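Local coordinates for iron dependent repressor (Sulfolobus solfataricus, PDB 2X4H), which probably acts as a metal-dependent, DNA-binding transcription repressor of the DtxR/MntR family and carries bound zinc, at residues S9-R14 against N79-A84; F16-T21 against E50-L55; R24-G29 against G67-N72; I88-V93 against G126-C131. One frame throughout, in Å; residues are numbered along the deposited sequence.

Contact 1: residues S9-R14 against N79-A84; sequences SNLSRR and NYLIKA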
# COMPACT_ATOMS: atom_id res chain seq x y z
N SER C 9 -1.68 -6.90 -14.04
CA SER C 9 -0.43 -7.17 -13.26
C SER C 9 -0.25 -6.22 -12.07
O SER C 9 0.65 -5.37 -12.09
CB SER C 9 0.80 -7.09 -14.16
OG SER C 9 1.97 -7.38 -13.45
N ASN C 10 -1.11 -6.37 -11.06
CA ASN C 10 -0.97 -5.66 -9.77
C ASN C 10 -0.54 -4.21 -9.92
O ASN C 10 0.49 -3.78 -9.40
CB ASN C 10 0.01 -6.42 -8.86
CG ASN C 10 -0.16 -6.05 -7.39
OD1 ASN C 10 -1.24 -6.19 -6.82
ND2 ASN C 10 0.92 -5.60 -6.77
N LEU C 11 -1.32 -3.47 -10.70
CA LEU C 11 -1.12 -2.04 -10.91
C LEU C 11 -2.48 -1.52 -11.26
O LEU C 11 -3.08 -1.94 -12.24
CB LEU C 11 -0.16 -1.75 -12.07
CG LEU C 11 0.05 -0.25 -12.38
CD1 LEU C 11 0.90 0.45 -11.31
CD2 LEU C 11 0.69 -0.02 -13.76
N SER C 12 -3.00 -0.60 -10.46
CA SER C 12 -4.35 -0.15 -10.70
C SER C 12 -4.31 0.96 -11.75
O SER C 12 -3.26 1.51 -12.10
CB SER C 12 -5.04 0.33 -9.40
OG SER C 12 -4.66 1.65 -9.08
N ARG C 13 -5.49 1.27 -12.21
CA ARG C 13 -5.70 2.34 -13.16
C ARG C 13 -5.33 3.71 -12.55
O ARG C 13 -4.73 4.55 -13.23
CB ARG C 13 -7.16 2.27 -13.58
CG ARG C 13 -7.69 3.41 -14.38
CD ARG C 13 -7.31 3.33 -15.81
NE ARG C 13 -7.67 2.06 -16.43
CZ ARG C 13 -7.26 1.74 -17.65
NH1 ARG C 13 -6.51 2.60 -18.32
NH2 ARG C 13 -7.57 0.58 -18.17
N ARG C 14 -5.67 3.93 -11.29
CA ARG C 14 -5.30 5.17 -10.63
C ARG C 14 -3.79 5.30 -10.45
O ARG C 14 -3.24 6.37 -10.63
CB ARG C 14 -5.96 5.27 -9.26
CG ARG C 14 -7.44 5.52 -9.35
CD ARG C 14 -8.16 5.00 -8.09
NE ARG C 14 -9.58 5.29 -8.13
CZ ARG C 14 -10.47 4.60 -8.85
NH1 ARG C 14 -10.10 3.56 -9.57
NH2 ARG C 14 -11.74 4.96 -8.83
N ASN C 79 4.12 0.35 -19.42
CA ASN C 79 4.07 -0.28 -20.75
C ASN C 79 3.19 -1.53 -20.71
O ASN C 79 2.41 -1.78 -21.61
CB ASN C 79 5.47 -0.64 -21.24
CG ASN C 79 6.26 0.57 -21.65
OD1 ASN C 79 5.72 1.66 -21.80
ND2 ASN C 79 7.56 0.38 -21.85
N TYR C 80 3.30 -2.28 -19.62
CA TYR C 80 2.56 -3.52 -19.55
C TYR C 80 1.04 -3.25 -19.51
O TYR C 80 0.27 -3.96 -20.19
CB TYR C 80 3.02 -4.40 -18.39
CG TYR C 80 2.06 -5.51 -18.24
CD1 TYR C 80 1.96 -6.50 -19.22
CD2 TYR C 80 1.16 -5.52 -17.18
CE1 TYR C 80 0.99 -7.50 -19.13
CE2 TYR C 80 0.19 -6.53 -17.07
CZ TYR C 80 0.12 -7.51 -18.03
OH TYR C 80 -0.82 -8.49 -17.87
N LEU C 81 0.59 -2.22 -18.80
CA LEU C 81 -0.84 -1.86 -18.85
C LEU C 81 -1.28 -1.31 -20.23
O LEU C 81 -2.41 -1.55 -20.68
CB LEU C 81 -1.19 -0.89 -17.74
CG LEU C 81 -2.63 -0.39 -17.62
CD1 LEU C 81 -3.61 -1.52 -17.80
CD2 LEU C 81 -2.83 0.26 -16.23
N ILE C 82 -0.39 -0.58 -20.90
CA ILE C 82 -0.68 -0.01 -22.21
C ILE C 82 -0.84 -1.13 -23.21
O ILE C 82 -1.79 -1.15 -23.98
CB ILE C 82 0.42 0.97 -22.66
CG1 ILE C 82 0.29 2.30 -21.89
CG2 ILE C 82 0.35 1.19 -24.19
CD1 ILE C 82 1.47 3.28 -22.02
N LYS C 83 0.09 -2.08 -23.16
CA LYS C 83 0.03 -3.31 -23.94
C LYS C 83 -1.26 -4.07 -23.64
O LYS C 83 -1.94 -4.53 -24.54
CB LYS C 83 1.27 -4.18 -23.64
CG LYS C 83 1.40 -5.44 -24.48
CD LYS C 83 2.68 -6.25 -24.24
CE LYS C 83 2.70 -7.45 -25.20
NZ LYS C 83 3.91 -8.32 -25.13
N ALA C 84 -1.62 -4.20 -22.37
CA ALA C 84 -2.84 -4.94 -22.00
C ALA C 84 -4.11 -4.28 -22.55
O ALA C 84 -4.95 -4.96 -23.11
CB ALA C 84 -2.94 -5.15 -20.47

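Contact 2: residues F16-T21 against E50-L55; sequences FSYLLT and EEVSHL. With ZN (zinc ion), chain L; ZN (zinc ion), chain K.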
# COMPACT_ATOMS: atom_id res chain seq x y z
N PHE C 16 -1.61 3.88 -12.41
CA PHE C 16 -1.20 4.20 -13.75
C PHE C 16 -1.13 5.72 -14.00
O PHE C 16 -0.13 6.21 -14.51
CB PHE C 16 -2.15 3.55 -14.74
CG PHE C 16 -1.74 3.66 -16.16
CD1 PHE C 16 -0.54 3.11 -16.59
CD2 PHE C 16 -2.57 4.26 -17.10
CE1 PHE C 16 -0.17 3.17 -17.92
CE2 PHE C 16 -2.20 4.32 -18.43
CZ PHE C 16 -1.00 3.79 -18.83
N SER C 17 -2.20 6.43 -13.67
CA SER C 17 -2.23 7.91 -13.78
C SER C 17 -1.11 8.60 -13.00
O SER C 17 -0.50 9.55 -13.49
CB SER C 17 -3.58 8.45 -13.31
OG SER C 17 -4.55 8.21 -14.30
N TYR C 18 -0.87 8.14 -11.77
CA TYR C 18 0.23 8.66 -10.97
C TYR C 18 1.53 8.51 -11.72
O TYR C 18 2.27 9.46 -11.86
CB TYR C 18 0.36 7.92 -9.64
CG TYR C 18 -0.42 8.51 -8.49
CD1 TYR C 18 -1.81 8.41 -8.44
CD2 TYR C 18 0.24 9.10 -7.42
CE1 TYR C 18 -2.54 8.94 -7.37
CE2 TYR C 18 -0.47 9.62 -6.34
CZ TYR C 18 -1.86 9.54 -6.32
OH TYR C 18 -2.55 10.06 -5.25
N LEU C 19 1.79 7.30 -12.21
CA LEU C 19 3.06 6.99 -12.85
C LEU C 19 3.27 7.74 -14.14
O LEU C 19 4.41 8.08 -14.47
CB LEU C 19 3.23 5.50 -13.12
CG LEU C 19 3.22 4.55 -11.92
CD1 LEU C 19 3.58 3.15 -12.39
CD2 LEU C 19 4.15 5.01 -10.79
N LEU C 20 2.20 7.99 -14.89
CA LEU C 20 2.33 8.77 -16.12
C LEU C 20 2.60 10.23 -15.78
O LEU C 20 3.30 10.92 -16.52
CB LEU C 20 1.07 8.66 -16.99
CG LEU C 20 0.90 7.34 -17.74
CD1 LEU C 20 -0.55 7.09 -18.13
CD2 LEU C 20 1.81 7.31 -18.97
N THR C 21 2.05 10.71 -14.66
CA THR C 21 2.31 12.08 -14.23
C THR C 21 3.73 12.25 -13.70
O THR C 21 4.37 13.25 -13.99
CB THR C 21 1.35 12.52 -13.14
OG1 THR C 21 0.00 12.39 -13.60
CG2 THR C 21 1.62 13.95 -12.78
N GLU C 50 0.57 9.67 0.65
CA GLU C 50 0.18 8.33 1.09
C GLU C 50 0.33 7.36 -0.07
O GLU C 50 0.95 6.31 0.08
CB GLU C 50 -1.26 8.34 1.62
CG GLU C 50 -1.85 7.00 2.02
CD GLU C 50 -1.21 6.33 3.23
OE1 GLU C 50 -1.27 5.09 3.27
OE2 GLU C 50 -0.68 7.01 4.12
N GLU C 51 -0.21 7.72 -1.24
CA GLU C 51 -0.18 6.79 -2.38
C GLU C 51 1.26 6.59 -2.82
O GLU C 51 1.69 5.45 -3.04
CB GLU C 51 -1.07 7.26 -3.54
CG GLU C 51 -1.14 6.28 -4.76
CD GLU C 51 -1.69 4.91 -4.40
OE1 GLU C 51 -2.16 4.73 -3.27
OE2 GLU C 51 -1.66 3.98 -5.21
N VAL C 52 2.03 7.66 -2.90
CA VAL C 52 3.44 7.52 -3.25
C VAL C 52 4.18 6.50 -2.36
O VAL C 52 4.99 5.74 -2.86
CB VAL C 52 4.17 8.87 -3.35
CG1 VAL C 52 5.68 8.67 -3.39
CG2 VAL C 52 3.71 9.61 -4.61
N SER C 53 3.87 6.42 -1.07
CA SER C 53 4.60 5.48 -0.20
C SER C 53 4.21 4.04 -0.48
O SER C 53 5.05 3.15 -0.43
CB SER C 53 4.48 5.84 1.31
OG SER C 53 3.15 5.74 1.76
N HIS C 54 2.96 3.81 -0.86
CA HIS C 54 2.55 2.51 -1.40
C HIS C 54 3.20 2.13 -2.73
O HIS C 54 3.52 0.96 -2.95
CB HIS C 54 1.03 2.43 -1.50
CG HIS C 54 0.36 2.34 -0.16
ND1 HIS C 54 0.67 1.34 0.74
CD2 HIS C 54 -0.57 3.11 0.44
CE1 HIS C 54 -0.06 1.50 1.83
NE2 HIS C 54 -0.81 2.57 1.68
N LEU C 55 3.37 3.11 -3.61
CA LEU C 55 4.05 2.88 -4.89
C LEU C 55 5.54 2.59 -4.68
O LEU C 55 6.13 1.79 -5.41
CB LEU C 55 3.88 4.07 -5.85
CG LEU C 55 2.50 4.37 -6.45
CD1 LEU C 55 2.49 5.75 -7.10
CD2 LEU C 55 2.12 3.31 -7.46
ZN ZN L . -2.03 3.50 2.91
ZN ZN K . -1.92 2.24 -5.09

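Contact 3: residues R24-G29 against G67-N72; sequences RYNDSG and GVWITN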
# COMPACT_ATOMS: atom_id res chain seq x y z
N ARG C 24 6.28 12.24 -16.75
CA ARG C 24 6.36 13.50 -17.50
C ARG C 24 7.45 14.41 -16.92
O ARG C 24 8.32 14.87 -17.65
CB ARG C 24 4.98 14.19 -17.49
CG ARG C 24 4.83 15.39 -18.42
CD ARG C 24 3.61 16.27 -18.08
NE ARG C 24 2.32 15.56 -18.09
CZ ARG C 24 1.52 15.36 -17.03
NH1 ARG C 24 1.84 15.80 -15.81
NH2 ARG C 24 0.37 14.70 -17.18
N TYR C 25 7.43 14.64 -15.61
CA TYR C 25 8.50 15.39 -14.94
C TYR C 25 9.85 14.71 -15.16
O TYR C 25 10.79 15.35 -15.67
CB TYR C 25 8.19 15.57 -13.43
CG TYR C 25 6.99 16.46 -13.20
CD1 TYR C 25 5.77 15.93 -12.84
CD2 TYR C 25 7.07 17.84 -13.41
CE1 TYR C 25 4.66 16.74 -12.66
CE2 TYR C 25 5.96 18.65 -13.24
CZ TYR C 25 4.77 18.09 -12.87
OH TYR C 25 3.68 18.89 -12.71
N ASN C 26 9.94 13.42 -14.83
CA ASN C 26 11.19 12.66 -14.95
C ASN C 26 11.75 12.68 -16.39
O ASN C 26 12.94 12.86 -16.57
CB ASN C 26 11.02 11.20 -14.53
CG ASN C 26 10.63 11.00 -13.07
OD1 ASN C 26 10.34 9.86 -12.68
ND2 ASN C 26 10.59 12.07 -12.26
N ASP C 27 10.90 12.50 -17.39
CA ASP C 27 11.31 12.59 -18.82
C ASP C 27 11.99 13.93 -19.11
O ASP C 27 12.87 14.01 -19.96
CB ASP C 27 10.12 12.43 -19.78
CG ASP C 27 9.67 10.99 -19.96
OD1 ASP C 27 10.41 10.07 -19.57
OD2 ASP C 27 8.56 10.78 -20.48
N SER C 28 11.56 14.95 -18.38
CA SER C 28 12.04 16.32 -18.54
C SER C 28 13.31 16.62 -17.70
O SER C 28 13.81 17.74 -17.72
CB SER C 28 10.92 17.30 -18.13
OG SER C 28 10.64 18.23 -19.15
N GLY C 29 13.83 15.63 -16.96
CA GLY C 29 15.06 15.81 -16.18
C GLY C 29 14.89 16.29 -14.74
O GLY C 29 15.86 16.72 -14.11
N GLY C 67 12.41 14.86 -5.37
CA GLY C 67 11.03 14.47 -5.65
C GLY C 67 10.95 12.98 -5.99
O GLY C 67 11.84 12.19 -5.67
N VAL C 68 9.89 12.61 -6.68
CA VAL C 68 9.61 11.22 -6.98
C VAL C 68 10.14 10.85 -8.38
O VAL C 68 9.97 11.60 -9.33
CB VAL C 68 8.10 10.95 -6.85
CG1 VAL C 68 7.80 9.46 -6.96
CG2 VAL C 68 7.59 11.54 -5.53
N TRP C 69 10.80 9.70 -8.47
CA TRP C 69 11.32 9.20 -9.73
C TRP C 69 10.78 7.80 -9.99
O TRP C 69 10.69 6.97 -9.07
CB TRP C 69 12.86 9.16 -9.73
CG TRP C 69 13.53 10.51 -9.71
CD1 TRP C 69 13.87 11.23 -8.60
CD2 TRP C 69 13.98 11.28 -10.84
NE1 TRP C 69 14.48 12.40 -8.97
CE2 TRP C 69 14.56 12.46 -10.33
CE3 TRP C 69 13.93 11.10 -12.22
CZ2 TRP C 69 15.08 13.46 -11.15
CZ3 TRP C 69 14.46 12.09 -13.04
CH2 TRP C 69 15.03 13.25 -12.50
N ILE C 70 10.42 7.53 -11.24
CA ILE C 70 9.92 6.21 -11.62
C ILE C 70 11.07 5.21 -11.73
O ILE C 70 12.08 5.50 -12.31
CB ILE C 70 9.11 6.29 -12.94
CG1 ILE C 70 8.35 4.98 -13.18
CG2 ILE C 70 10.00 6.62 -14.14
CD1 ILE C 70 7.34 5.08 -14.29
N THR C 71 10.91 4.03 -11.15
CA THR C 71 11.93 3.00 -11.26
C THR C 71 11.81 2.26 -12.60
O THR C 71 10.82 2.39 -13.30
CB THR C 71 11.79 1.97 -10.15
OG1 THR C 71 10.52 1.31 -10.27
CG2 THR C 71 11.89 2.64 -8.77
N ASN C 72 12.80 1.45 -12.94
CA ASN C 72 12.72 0.67 -14.18
C ASN C 72 11.47 -0.21 -14.18
O ASN C 72 10.79 -0.31 -15.20
CB ASN C 72 13.99 -0.17 -14.42
CG ASN C 72 15.17 0.68 -14.92
OD1 ASN C 72 14.99 1.81 -15.36
ND2 ASN C 72 16.37 0.11 -14.85

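Contact 4: residues I88-V93 against G126-C131; sequences IEILLV and GKPSYC. With ZN (zinc ion), chain N; ZN (zinc ion), chain M.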
# COMPACT_ATOMS: atom_id res chain seq x y z
N ILE C 88 -6.12 -6.12 -25.75
CA ILE C 88 -7.53 -6.44 -25.52
C ILE C 88 -8.43 -5.71 -26.53
O ILE C 88 -9.32 -6.32 -27.11
CB ILE C 88 -7.97 -6.15 -24.08
CG1 ILE C 88 -7.52 -7.28 -23.15
CG2 ILE C 88 -9.50 -6.06 -23.98
CD1 ILE C 88 -7.50 -6.90 -21.71
N GLU C 89 -8.18 -4.42 -26.78
CA GLU C 89 -8.99 -3.69 -27.74
C GLU C 89 -9.05 -4.38 -29.08
O GLU C 89 -10.11 -4.43 -29.70
CB GLU C 89 -8.44 -2.29 -28.00
CG GLU C 89 -8.62 -1.34 -26.89
CD GLU C 89 -8.48 0.11 -27.33
OE1 GLU C 89 -7.65 0.42 -28.24
OE2 GLU C 89 -9.18 0.95 -26.71
N ILE C 90 -7.90 -4.87 -29.55
CA ILE C 90 -7.82 -5.54 -30.84
C ILE C 90 -8.65 -6.81 -30.85
O ILE C 90 -9.38 -7.06 -31.83
CB ILE C 90 -6.37 -5.87 -31.25
CG1 ILE C 90 -5.66 -4.57 -31.66
CG2 ILE C 90 -6.33 -6.87 -32.44
CD1 ILE C 90 -4.18 -4.71 -31.93
N LEU C 91 -8.55 -7.61 -29.79
CA LEU C 91 -9.39 -8.81 -29.66
C LEU C 91 -10.85 -8.41 -29.75
O LEU C 91 -11.62 -9.05 -30.46
CB LEU C 91 -9.13 -9.57 -28.35
CG LEU C 91 -10.11 -10.71 -28.01
CD1 LEU C 91 -10.02 -11.82 -29.03
CD2 LEU C 91 -9.87 -11.22 -26.55
N LEU C 92 -11.24 -7.34 -29.07
CA LEU C 92 -12.64 -6.97 -28.96
C LEU C 92 -13.18 -6.47 -30.29
O LEU C 92 -14.29 -6.85 -30.71
CB LEU C 92 -12.86 -5.96 -27.83
CG LEU C 92 -12.53 -6.46 -26.42
CD1 LEU C 92 -12.91 -5.43 -25.39
CD2 LEU C 92 -13.21 -7.80 -26.10
N VAL C 93 -12.38 -5.70 -31.01
CA VAL C 93 -12.79 -5.25 -32.34
C VAL C 93 -12.86 -6.46 -33.28
O VAL C 93 -13.80 -6.55 -34.09
CB VAL C 93 -11.88 -4.12 -32.87
CG1 VAL C 93 -12.06 -3.88 -34.37
CG2 VAL C 93 -12.13 -2.83 -32.09
N GLY C 126 -1.07 -11.87 -33.68
CA GLY C 126 -0.06 -11.58 -34.68
C GLY C 126 0.85 -10.42 -34.34
O GLY C 126 1.30 -9.73 -35.25
N LYS C 127 1.13 -10.23 -33.05
CA LYS C 127 2.02 -9.15 -32.56
C LYS C 127 1.69 -7.76 -33.09
O LYS C 127 2.56 -7.07 -33.60
CB LYS C 127 3.47 -9.48 -32.89
CG LYS C 127 3.88 -10.85 -32.41
CD LYS C 127 5.35 -11.13 -32.56
CE LYS C 127 5.64 -12.51 -31.96
NZ LYS C 127 7.05 -12.93 -32.16
N PRO C 128 0.44 -7.31 -32.94
CA PRO C 128 0.05 -6.03 -33.53
C PRO C 128 0.86 -4.84 -33.01
O PRO C 128 1.15 -4.77 -31.79
CB PRO C 128 -1.38 -5.87 -33.08
CG PRO C 128 -1.48 -6.70 -31.78
CD PRO C 128 -0.59 -7.85 -32.03
N SER C 129 1.16 -3.90 -33.89
CA SER C 129 1.93 -2.69 -33.53
C SER C 129 1.11 -1.52 -32.96
O SER C 129 1.64 -0.68 -32.27
CB SER C 129 2.68 -2.18 -34.74
OG SER C 129 3.62 -3.14 -35.13
N TYR C 130 -0.16 -1.44 -33.35
CA TYR C 130 -0.99 -0.30 -33.00
C TYR C 130 -2.40 -0.77 -32.69
O TYR C 130 -2.90 -1.72 -33.31
CB TYR C 130 -1.08 0.65 -34.18
CG TYR C 130 0.18 1.41 -34.51
CD1 TYR C 130 0.43 2.64 -33.96
CD2 TYR C 130 1.10 0.90 -35.42
CE1 TYR C 130 1.57 3.33 -34.26
CE2 TYR C 130 2.22 1.57 -35.72
CZ TYR C 130 2.46 2.80 -35.16
OH TYR C 130 3.61 3.46 -35.49
N CYS C 131 -3.05 -0.07 -31.77
CA CYS C 131 -4.44 -0.35 -31.43
C CYS C 131 -5.34 0.27 -32.49
O CYS C 131 -4.84 0.95 -33.39
CB CYS C 131 -4.76 0.19 -30.02
SG CYS C 131 -5.10 1.96 -29.91
ZN ZN N . -6.99 2.18 -28.50
ZN ZN M . -8.38 2.58 -25.67
O HOH W 1 -6.40 3.29 -26.36

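Contact 1: residues S9-R14 against N79-A84
Leu81 is the side chain on which helix 72-94 meets the start of helix 13-27. Its CB points toward 9-14, and CG stands anti to the backbone N (chi1 180°). The side chain therefore projects toward the loop 9-12 and the first turn of helix 13-27. From CG the two methyls divide the work. Leu81 CD2 meets Leu11 CD2 at 4.3 Å, a methyl-to-methyl contact. Leu81 CD2 also lies 4.3 Å from Ser12 O. Leu81 CD1 goes to the arginine side and is 4.5 Å from Arg13 NH2. Arg13 leaves its backbone at an angle, but bends at chi2 and chi3 (80° and 53°) bring the guanidinium round to this methyl. Its charge is met by a salt bridge from NH2 to Asp110. At the other end Ser9 comes close to the edge of the Tyr80 ring. The phenol OH is hydrogen-bonded to the carbonyl O of Ile113. No hydrogen bond crosses between the segments, so the join is by shape and apolar contact. Ser12 is the N-cap of helix 13-27; its OG is also hydrogen-bonded to Glu50 of the second subunit. The contact joins the first helix of the DNA-binding region to the long helix that leads into the metal-binding and dimerisation region. Phe16 of helix 13-27 also packs on Leu81, and Ile118 of helix 115-124 touches Tyr80.

Contact 2: residues F16-T21 against E50-L55
Tyr18 lays one face of its ring over the aliphatic stem of Glu51. Glu51 CG sits 3.8 Å from the centroid of the Tyr18 ring and 17° off the ring normal, a CH-pi contact. Glu51 CB touches the far end of the ring, 3.6 Å from Tyr18 OH. Val52 takes a different side: its CG2 lies at the ring edge, 4.5 Å from Tyr18 CD2. Leu55 CD1 packs on Tyr18 CB at 4.0 Å. Leu55 CD1 also meets Leu19 CD2 tip to tip at 4.1 Å. All five residues are buried. Glu51 starts anti to its backbone N and then bends at chi2 (60°), so its carboxylate turns away from the tyrosine. Glu51 OE2 binds a zinc ion at 1.8 Å. Glu15 of the same chain, with Glu50 and His54 of the second subunit, completes that site. One turn apart, Glu50 OE1 and His54 NE2 hold another zinc, completed by Glu15 and Glu51 of the second subunit. Tyr18 thus lines the stem of a zinc ligand, and the metals link two subunits. The short helical segments run at 90° with axes 11.5 Å apart, a gap filled by these large side chains. Helix 45-57, by its place in the helix-turn-helix probably the recognition helix, lies across helix 13-27 here; helix 34-41 covers Tyr18 through Leu41, and strand 61-64 covers Leu19 and Leu55 through Val61.

Contact 3: residues R24-G29 against G67-N72
In this winged helix-turn-helix domain, the contact joins the end of helix 13-27 to strand 67-70 of the two-stranded wing. The tight part is the amide of Asn26, which points at the strand and binds its backbone twice. Asn26 OD1 accepts from Ile70 N at 2.7 Å, with the donor nearly along the C=O axis. Asn26 ND2 donates a hydrogen bond to Val68 O at 3.0 Å. That bond is almost straight (173°), lies in the amide plane, and falls on a lone pair of the carbonyl. One side chain thus reads the groups on both sides of Trp69, much as a neighbouring strand would. ND2 has a second acceptor, the O of Glu30, in the turn after the helix. Two bonds to the strand fix the rotation of the amide. They also set it nearly flat on the Trp69 indole, with the planes 21° apart. ND2 stands 3.4 Å above the indole plane, toward the rim, and Asn26 CG is as near as 3.4 Å to Trp69 CE3. The other edge of the strand is used by strand 61-64, where the backbone of Trp69 pairs with Lys62. The loose side is the helix end. Asp27, Ser28 and Gly29 are exposed, and of these Gly29 alone touches the strand segment. Gly29 closes the helix in a Schellman motif with phi 91°, which suits a residue with no CB. Gly29 C rests against the outer end of the indole, 3.8 Å from Trp69 CH2.

Contact 4: residues I88-V93 against G126-C131
One carboxylate here bridges two zinc ions only 3.2 Å apart, ZN of chain N and ZN of chain M. Glu89 OE1 binds the chain N zinc at 1.9 Å, and Glu89 OE2 binds the chain M zinc at 2.1 Å. Water 1 is a second bridge between the metals. Glu89 reaches out from helix 72-94 with its chain extended beyond CG. Cys131 comes from the loop after helix 115-124. Cys131 SG sits in the crowded position between the backbone N and the carbonyl carbon (chi1 80°) and binds the chain N zinc at 2.4 Å. His133 completes that ion's ligands; His85 and Cys103 complete those of the other. One residue along, Ile90 CD1 crosses obliquely onto the Pro128 ring and presses tightly on it, 3.2 Å from Pro128 CB. Ile90 CD1 also lies 3.5 Å from Tyr130 O. So the loop is held to the helix by metal at one end and by a close apolar fit at the other. Two zinc ions so near each other probably offset the charges of Glu89 and the cysteines, keep Cys131 as thiolate, and make the bridging water more acidic.

Overall arrangement
From the N terminus, residues 9-14, 16-21 and 24-29 follow one another into and along helix 13-27. Contact 2 closes first, when the chain returns at 50-55. Contact 3 closes at 67-72 and crosses contact 2. Both lie within the wider loop that contact 1 closes at 79-84. Contact 4 opens afterwards, on the same helix 72-94, and closes at 126-131. Leu11 packs on Leu19 between contacts 1 and 2, and Val52 on Val68 between contacts 2 and 3. Contacts 2 and 3 lie within the winged helix and tie helix 13-27 to helix 45-57 and the wing. Contact 1 adds helix 72-94. Contact 4, about 27 Å from contact 2 between centres, belongs to the metal-binding end.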